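PDB 2EAB: alpha-fucosidase from Bifidobacterium bifidum, which probably hydrolyses alpha-1,2-L-fucosyl linkages, releasing L-fucose from glycans, this chain being the calcium-binding catalytic region of a longer, probably membrane-anchored protein. Local coordinates for residues S880-D885 and Y892-K897. Numbering follows the deposited sequence.
Sequences SLLVFD and YTITKK
Leu882 opens the contact by sending its CD1 methyl to CG2 of Ile894, 3.9 Å away, the two side chains overlapping as they run past one another. Two residues on, Phe884 reaches the same neighbour more loosely, its CZ lying 4.3 Å from Ile894 CD1. Across the two segments, its closest partner is Tyr892: Phe884 CE1 lies over one face of the phenol ring, 3.8 Å from CG. A chi1 of 54° sets Phe884 CG between its own backbone N and carbonyl carbon, the position from which the ring carries CE1 to Tyr892. The two rings meet obliquely, with centroids 5.5 Å apart and planes at 57°. Asp885 adds only a peripheral approach of its carbonyl O to the phenol, whose OH is instead hydrogen-bonded to the backbone N of Thr887 in the connection between the strands. Strand 880-884 pairs with 847-851 and 871-874, whereas 892-896 ends a strand between 833-841 and 859-863, so the contact joins two facing sheets of the C-terminal beta domain; the axes of 880-884 and 892-896 come within 11.4 Å. Leu839 and Val861 also pack on Phe884. No hydrogen bond crosses between the segments, so their direct contact is apolar and aromatic packing, each strand's backbone pairing within its own sheet.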
ATOM      1  N   SER A 880     -12.302  -4.416  30.605  1.00  9.43           N
ATOM      2  CA  SER A 880     -11.253  -3.862  31.462  1.00  9.46           C
ATOM      3  C   SER A 880      -9.928  -3.635  30.743  1.00  9.14           C
ATOM      4  O   SER A 880      -9.594  -4.349  29.787  1.00  8.88           O
ATOM      5  CB  SER A 880     -11.012  -4.768  32.671  1.00  9.89           C
ATOM      6  OG  SER A 880     -12.100  -4.721  33.577  1.00 11.41           O
ATOM      7  N   LEU A 881      -9.187  -2.636  31.217  1.00  8.88           N
ATOM      8  CA  LEU A 881      -7.795  -2.428  30.832  1.00  8.66           C
ATOM      9  C   LEU A 881      -6.885  -2.539  32.043  1.00  8.64           C
ATOM     10  O   LEU A 881      -7.277  -2.198  33.167  1.00  8.73           O
ATOM     11  CB  LEU A 881      -7.580  -1.039  30.227  1.00  8.96           C
ATOM     12  CG  LEU A 881      -8.477  -0.493  29.125  1.00  8.99           C
ATOM     13  CD1 LEU A 881      -7.962   0.875  28.732  1.00 10.04           C
ATOM     14  CD2 LEU A 881      -8.508  -1.403  27.916  1.00  9.51           C
ATOM     15  N   LEU A 882      -5.666  -3.007  31.795  1.00  8.14           N
ATOM     16  CA  LEU A 882      -4.551  -2.844  32.718  1.00  8.84           C
ATOM     17  C   LEU A 882      -3.814  -1.572  32.340  1.00  8.64           C
ATOM     18  O   LEU A 882      -3.415  -1.403  31.183  1.00  8.60           O
ATOM     19  CB  LEU A 882      -3.599  -4.030  32.612  1.00  9.02           C
ATOM     20  CG  LEU A 882      -4.076  -5.337  33.240  1.00 10.34           C
ATOM     21  CD1 LEU A 882      -3.333  -6.520  32.644  1.00 11.77           C
ATOM     22  CD2 LEU A 882      -3.905  -5.302  34.758  1.00 11.93           C
ATOM     23  N   VAL A 883      -3.643  -0.677  33.305  1.00  8.63           N
ATOM     24  CA  VAL A 883      -3.011   0.611  33.064  1.00  9.00           C
ATOM     25  C   VAL A 883      -1.769   0.731  33.931  1.00  9.11           C
ATOM     26  O   VAL A 883      -1.845   0.599  35.157  1.00  9.42           O
ATOM     27  CB  VAL A 883      -3.982   1.784  33.359  1.00  9.15           C
ATOM     28  CG1 VAL A 883      -3.300   3.129  33.128  1.00  9.90           C
ATOM     29  CG2 VAL A 883      -5.235   1.672  32.498  1.00  9.98           C
ATOM     30  N   PHE A 884      -0.627   0.991  33.303  1.00  8.88           N
ATOM     31  CA  PHE A 884       0.634   1.083  34.031  1.00  8.92           C
ATOM     32  C   PHE A 884       1.634   1.994  33.351  1.00  8.82           C
ATOM     33  O   PHE A 884       1.597   2.178  32.131  1.00  8.71           O
ATOM     34  CB  PHE A 884       1.236  -0.308  34.311  1.00  8.93           C
ATOM     35  CG  PHE A 884       1.402  -1.185  33.088  1.00  9.00           C
ATOM     36  CD1 PHE A 884       2.650  -1.327  32.484  1.00  8.76           C
ATOM     37  CD2 PHE A 884       0.326  -1.905  32.571  1.00  8.77           C
ATOM     38  CE1 PHE A 884       2.817  -2.160  31.372  1.00  9.51           C
ATOM     39  CE2 PHE A 884       0.483  -2.730  31.457  1.00  9.63           C
ATOM     40  CZ  PHE A 884       1.728  -2.861  30.861  1.00  9.35           C
ATOM     41  N   ASP A 885       2.510   2.586  34.154  1.00  8.55           N
ATOM     42  CA  ASP A 885       3.630   3.358  33.639  1.00  8.53           C
ATOM     43  C   ASP A 885       4.613   2.441  32.945  1.00  8.49           C
ATOM     44  O   ASP A 885       4.762   1.282  33.317  1.00  8.53           O
ATOM     45  CB  ASP A 885       4.366   4.069  34.777  1.00  8.69           C
ATOM     46  CG  ASP A 885       3.529   5.144  35.444  1.00  9.42           C
ATOM     47  OD1 ASP A 885       2.550   5.633  34.842  1.00 11.08           O
ATOM     48  OD2 ASP A 885       3.865   5.505  36.591  1.00 10.86           O
ATOM     49  N   TYR A 892       7.520  -5.631  29.286  1.00 10.99           N
ATOM     50  CA  TYR A 892       6.612  -6.025  30.356  1.00 11.20           C
ATOM     51  C   TYR A 892       5.922  -7.313  29.967  1.00 11.58           C
ATOM     52  O   TYR A 892       5.481  -7.471  28.824  1.00 12.37           O
ATOM     53  CB  TYR A 892       5.601  -4.903  30.623  1.00 11.37           C
ATOM     54  CG  TYR A 892       6.311  -3.626  30.975  1.00 10.70           C
ATOM     55  CD1 TYR A 892       6.591  -3.311  32.303  1.00 10.79           C
ATOM     56  CD2 TYR A 892       6.771  -2.766  29.979  1.00 10.44           C
ATOM     57  CE1 TYR A 892       7.281  -2.157  32.631  1.00 10.92           C
ATOM     58  CE2 TYR A 892       7.465  -1.614  30.297  1.00 11.31           C
ATOM     59  CZ  TYR A 892       7.714  -1.313  31.624  1.00 11.20           C
ATOM     60  OH  TYR A 892       8.407  -0.173  31.935  1.00 11.68           O
ATOM     61  N   THR A 893       5.856  -8.241  30.913  1.00 11.58           N
ATOM     62  CA  THR A 893       5.256  -9.536  30.662  1.00 11.82           C
ATOM     63  C   THR A 893       3.929  -9.637  31.407  1.00 11.51           C
ATOM     64  O   THR A 893       3.863  -9.397  32.620  1.00 11.76           O
ATOM     65  CB  THR A 893       6.216 -10.682  31.055  1.00 12.07           C
ATOM     66  OG1 THR A 893       7.471 -10.502  30.387  1.00 13.35           O
ATOM     67  CG2 THR A 893       5.643 -12.033  30.668  1.00 13.22           C
ATOM     68  N   ILE A 894       2.879  -9.979  30.668  1.00 10.95           N
ATOM     69  CA  ILE A 894       1.523 -10.036  31.201  1.00 10.79           C
ATOM     70  C   ILE A 894       1.025 -11.470  31.145  1.00 10.87           C
ATOM     71  O   ILE A 894       1.007 -12.087  30.077  1.00 10.87           O
ATOM     72  CB  ILE A 894       0.571  -9.094  30.427  1.00 10.66           C
ATOM     73  CG1 ILE A 894       1.154  -7.675  30.368  1.00 10.81           C
ATOM     74  CG2 ILE A 894      -0.809  -9.086  31.068  1.00 10.45           C
ATOM     75  CD1 ILE A 894       0.390  -6.718  29.470  1.00 10.80           C
ATOM     76  N   THR A 895       0.644 -11.997  32.308  1.00 11.52           N
ATOM     77  CA  THR A 895       0.258 -13.401  32.449  1.00 12.04           C
ATOM     78  C   THR A 895      -0.968 -13.534  33.348  1.00 12.55           C
ATOM     79  O   THR A 895      -1.273 -12.626  34.116  1.00 12.37           O
ATOM     80  CB  THR A 895       1.403 -14.232  33.066  1.00 12.17           C
ATOM     81  OG1 THR A 895       1.883 -13.571  34.243  1.00 12.25           O
ATOM     82  CG2 THR A 895       2.549 -14.407  32.073  1.00 12.35           C
ATOM     83  N   LYS A 896      -1.663 -14.667  33.245  1.00 13.30           N
ATOM     84  CA  LYS A 896      -2.827 -14.946  34.091  1.00 15.04           C
ATOM     85  C   LYS A 896      -2.447 -14.975  35.562  1.00 15.18           C
ATOM     86  O   LYS A 896      -1.438 -15.582  35.939  1.00 15.43           O
ATOM     87  CB  LYS A 896      -3.435 -16.303  33.754  1.00 15.09           C
ATOM     88  CG  LYS A 896      -4.182 -16.396  32.444  1.00 16.48           C
ATOM     89  CD  LYS A 896      -4.839 -17.771  32.306  1.00 16.97           C
ATOM     90  CE  LYS A 896      -3.826 -18.919  32.336  1.00 19.19           C
ATOM     91  NZ  LYS A 896      -2.852 -18.878  31.204  1.00 18.20           N
ATOM     92  N   LYS A 897      -3.266 -14.338  36.394  1.00 15.58           N
ATOM     93  CA  LYS A 897      -3.117 -14.453  37.843  1.00 16.20           C
ATOM     94  C   LYS A 897      -3.449 -15.874  38.296  1.00 16.27           C
ATOM     95  O   LYS A 897      -4.326 -16.529  37.729  1.00 16.65           O
ATOM     96  CB  LYS A 897      -4.022 -13.459  38.564  1.00 16.49           C
ATOM     97  CG  LYS A 897      -3.600 -12.006  38.415  1.00 17.41           C
ATOM     98  CD  LYS A 897      -4.522 -11.074  39.189  1.00 19.84           C
ATOM     99  CE  LYS A 897      -5.909 -11.012  38.566  1.00 20.86           C
ATOM    100  NZ  LYS A 897      -6.870 -10.277  39.434  1.00 22.09           N
TER